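Local coordinates for protein alpha-1,3-glucanase (Bacillus circulans, PDB 5ZRU) that probably hydrolyses alpha-1,3-glucan as a glycoside hydrolase of family 87, this chain being the catalytic unit of a longer protein, at residues E317-G322 and R347-D352. Numbering follows the deposited sequence.
With CA (calcium ion), chain J.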
ATOM      1  N   GLU A 317      -7.413   2.711   5.372  1.00  9.05           N
ATOM      2  CA  GLU A 317      -7.143   1.284   5.345  1.00  8.74           C
ATOM      3  C   GLU A 317      -8.436   0.495   5.203  1.00  9.79           C
ATOM      4  O   GLU A 317      -9.526   0.980   5.513  1.00  9.31           O
ATOM      5  CB  GLU A 317      -6.370   0.825   6.598  1.00 12.64           C
ATOM      6  CG  GLU A 317      -6.981   1.162   7.934  1.00 13.59           C
ATOM      7  CD  GLU A 317      -6.068   0.785   9.117  1.00 12.82           C
ATOM      8  OE1 GLU A 317      -4.993   0.186   8.897  1.00 13.02           O
ATOM      9  OE2 GLU A 317      -6.435   1.098  10.270  1.00 13.11           O
ATOM     10  N   HIS A 318      -8.281  -0.746   4.734  1.00  7.54           N
ATOM     11  CA  HIS A 318      -9.347  -1.741   4.640  1.00  7.99           C
ATOM     12  C   HIS A 318     -10.365  -1.428   3.552  1.00  8.64           C
ATOM     13  O   HIS A 318     -11.477  -1.973   3.562  1.00  7.68           O
ATOM     14  CB  HIS A 318     -10.047  -1.933   5.992  1.00  9.25           C
ATOM     15  CG  HIS A 318      -9.099  -2.228   7.107  1.00 10.55           C
ATOM     16  ND1 HIS A 318      -9.255  -1.714   8.376  1.00  9.28           N
ATOM     17  CD2 HIS A 318      -7.976  -2.984   7.139  1.00  9.86           C
ATOM     18  CE1 HIS A 318      -8.265  -2.138   9.144  1.00 10.05           C
ATOM     19  NE2 HIS A 318      -7.479  -2.913   8.417  1.00  9.10           N
ATOM     20  N   PHE A 319     -10.013  -0.585   2.591  1.00  8.98           N
ATOM     21  CA  PHE A 319     -10.906  -0.346   1.464  1.00  8.65           C
ATOM     22  C   PHE A 319     -10.566  -1.292   0.322  1.00  7.77           C
ATOM     23  O   PHE A 319      -9.591  -2.039   0.373  1.00  8.41           O
ATOM     24  CB  PHE A 319     -10.825   1.121   1.028  1.00  8.35           C
ATOM     25  CG  PHE A 319     -11.410   2.067   2.042  1.00  7.74           C
ATOM     26  CD1 PHE A 319     -12.770   2.353   2.034  1.00  9.08           C
ATOM     27  CD2 PHE A 319     -10.616   2.618   3.034  1.00  8.38           C
ATOM     28  CE1 PHE A 319     -13.326   3.200   2.989  1.00 10.65           C
ATOM     29  CE2 PHE A 319     -11.153   3.472   3.988  1.00  9.84           C
ATOM     30  CZ  PHE A 319     -12.518   3.759   3.974  1.00 11.70           C
ATOM     31  N   GLU A 320     -11.399  -1.267  -0.720  1.00  8.62           N
ATOM     32  CA  GLU A 320     -11.110  -2.053  -1.913  1.00  8.98           C
ATOM     33  C   GLU A 320      -9.768  -1.649  -2.498  1.00  8.86           C
ATOM     34  O   GLU A 320      -8.916  -2.495  -2.784  1.00 10.06           O
ATOM     35  CB  GLU A 320     -12.224  -1.853  -2.940  1.00 12.21           C
ATOM     36  CG  GLU A 320     -11.965  -2.510  -4.284  1.00 12.04           C
ATOM     37  CD  GLU A 320     -13.002  -2.116  -5.314  1.00 15.69           C
ATOM     38  OE1 GLU A 320     -13.750  -1.146  -5.061  1.00 12.16           O
ATOM     39  OE2 GLU A 320     -13.067  -2.770  -6.372  1.00 18.41           O
ATOM     40  N   CYS A 321      -9.581  -0.348  -2.694  1.00  9.66           N
ATOM     41  CA  CYS A 321      -8.300   0.280  -2.961  1.00 10.42           C
ATOM     42  C   CYS A 321      -8.229   1.516  -2.080  1.00  8.73           C
ATOM     43  O   CYS A 321      -9.262   2.042  -1.654  1.00  9.00           O
ATOM     44  CB  CYS A 321      -8.146   0.711  -4.428  1.00  9.68           C
ATOM     45  SG  CYS A 321      -8.475  -0.550  -5.671  1.00 13.70           S
ATOM     46  N   GLY A 322      -7.016   2.000  -1.836  1.00  7.63           N
ATOM     47  CA  GLY A 322      -6.882   3.264  -1.124  1.00  8.80           C
ATOM     48  C   GLY A 322      -7.474   4.409  -1.929  1.00  9.37           C
ATOM     49  O   GLY A 322      -8.358   5.137  -1.456  1.00  8.40           O
ATOM     50  N   ARG A 347      -2.877   1.719   3.594  1.00  7.58           N
ATOM     51  CA  ARG A 347      -2.424   0.430   4.106  1.00  6.14           C
ATOM     52  C   ARG A 347      -3.571  -0.558   4.199  1.00  7.75           C
ATOM     53  O   ARG A 347      -4.731  -0.174   4.353  1.00  7.19           O
ATOM     54  CB  ARG A 347      -1.784   0.569   5.497  1.00  6.94           C
ATOM     55  CG  ARG A 347      -0.639   1.592   5.577  1.00  7.64           C
ATOM     56  CD  ARG A 347      -0.028   1.574   6.983  1.00  8.62           C
ATOM     57  NE  ARG A 347       1.103   2.497   7.125  1.00  7.96           N
ATOM     58  CZ  ARG A 347       1.493   3.004   8.289  1.00 11.40           C
ATOM     59  NH1 ARG A 347       0.830   2.668   9.398  1.00  8.80           N
ATOM     60  NH2 ARG A 347       2.534   3.845   8.354  1.00  8.37           N
ATOM     61  N   ASN A 348      -3.235  -1.845   4.101  1.00  7.52           N
ATOM     62  CA  ASN A 348      -4.186  -2.915   4.420  1.00  7.62           C
ATOM     63  C   ASN A 348      -5.457  -2.823   3.582  1.00  7.41           C
ATOM     64  O   ASN A 348      -6.558  -3.081   4.068  1.00  7.69           O
ATOM     65  CB  ASN A 348      -4.534  -2.894   5.912  1.00  7.86           C
ATOM     66  CG  ASN A 348      -3.322  -2.788   6.779  1.00 12.24           C
ATOM     67  OD1 ASN A 348      -2.407  -3.607   6.683  1.00 11.52           O
ATOM     68  ND2 ASN A 348      -3.291  -1.764   7.633  1.00  9.38           N
ATOM     69  N   ASN A 349      -5.317  -2.461   2.312  1.00  7.40           N
ATOM     70  CA  ASN A 349      -6.445  -2.500   1.399  1.00  7.74           C
ATOM     71  C   ASN A 349      -6.435  -3.816   0.624  1.00 10.26           C
ATOM     72  O   ASN A 349      -5.393  -4.474   0.477  1.00  8.75           O
ATOM     73  CB  ASN A 349      -6.415  -1.302   0.447  1.00  9.48           C
ATOM     74  CG  ASN A 349      -6.412   0.022   1.190  1.00 10.14           C
ATOM     75  OD1 ASN A 349      -7.447   0.454   1.711  1.00 10.28           O
ATOM     76  ND2 ASN A 349      -5.237   0.671   1.260  1.00  6.56           N
ATOM     77  N   LEU A 350      -7.628  -4.209   0.159  1.00  6.50           N
ATOM     78  CA  LEU A 350      -7.819  -5.512  -0.479  1.00  9.01           C
ATOM     79  C   LEU A 350      -7.230  -5.573  -1.884  1.00  8.75           C
ATOM     80  O   LEU A 350      -7.037  -6.673  -2.414  1.00  9.37           O
ATOM     81  CB  LEU A 350      -9.315  -5.852  -0.528  1.00  5.50           C
ATOM     82  CG  LEU A 350      -9.926  -6.136   0.847  1.00  9.67           C
ATOM     83  CD1 LEU A 350     -11.417  -5.880   0.861  1.00 11.99           C
ATOM     84  CD2 LEU A 350      -9.629  -7.587   1.283  1.00  9.29           C
ATOM     85  N   ALA A 351      -6.935  -4.423  -2.489  1.00  9.21           N
ATOM     86  CA  ALA A 351      -6.319  -4.359  -3.813  1.00  9.36           C
ATOM     87  C   ALA A 351      -5.346  -3.179  -3.860  1.00  9.32           C
ATOM     88  O   ALA A 351      -4.609  -2.975  -2.897  1.00  9.73           O
ATOM     89  CB  ALA A 351      -7.389  -4.248  -4.908  1.00 11.40           C
ATOM     90  N   ASP A 352      -5.340  -2.394  -4.948  1.00  8.70           N
ATOM     91  CA  ASP A 352      -4.310  -1.369  -5.140  1.00  7.50           C
ATOM     92  C   ASP A 352      -4.273  -0.369  -3.991  1.00  9.29           C
ATOM     93  O   ASP A 352      -5.313   0.024  -3.459  1.00  9.37           O
ATOM     94  CB  ASP A 352      -4.548  -0.563  -6.425  1.00 11.43           C
ATOM     95  CG  ASP A 352      -4.649  -1.424  -7.658  1.00 18.23           C
ATOM     96  OD1 ASP A 352      -5.368  -2.440  -7.596  1.00 19.43           O
ATOM     97  OD2 ASP A 352      -4.047  -1.049  -8.690  1.00 18.57           O
TER
HETATM   98 CA    CA J 608      -4.559  -3.597  -9.467  1.00 21.59          CA
HETATM   99  O   HOH W   1      -4.511  -5.237 -10.873  1.00 24.87           O
HETATM  100  O   HOH W   2      -6.170  -2.929 -10.945  1.00 30.56           O
HETATM  101  O   HOH W   3      -6.760  -4.107  -9.084  1.00 32.06           O
HETATM  102  O   HOH W   4      -2.995  -2.594 -10.367  1.00 15.34           O
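Asn349 crosses the Phe319 side chain obliquely, its OD1 near the plane of the ring at its edge and taking the Phe319 N-H at 2.9 Å on a lone pair; its CB lies 3.3 Å from Phe319 O. CG sits anti to the carbonyl carbon (chi1 -57°), beside the backbone N, and ND2 is hydrogen-bonded to Asn373 of the next coil. A leucine in its place would probably leave the Phe319 N-H without its acceptor and break the link to Asn373. The nearly straight bond from Leu350 N to Phe319 O (165°) and the one from Gly322 N to Asp352 O, at 3.1 Å, join the two backbones. At the other end Asn348 runs alongside both Glu317 and His318: ND2 reaches Glu317 OE1 at 2.9 Å, nearly in the amide plane, while CB packs 3.7 Å from His318 CD2. Asn372 takes up Asn348 OD1, and Tyr283 OH is hydrogen-bonded to Glu317 OE2. Beyond Cys321, whose SG touches Ala351 CB, both carboxylate oxygens of Asp352 bind calcium, with Asp375 and four waters; OD2 also accepts from Asn355. Equivalent turns of successive coils, with asparagine amides bonded from coil to coil, are characteristic of the right-handed parallel beta-helix of the pectate-lyase-like catalytic domain.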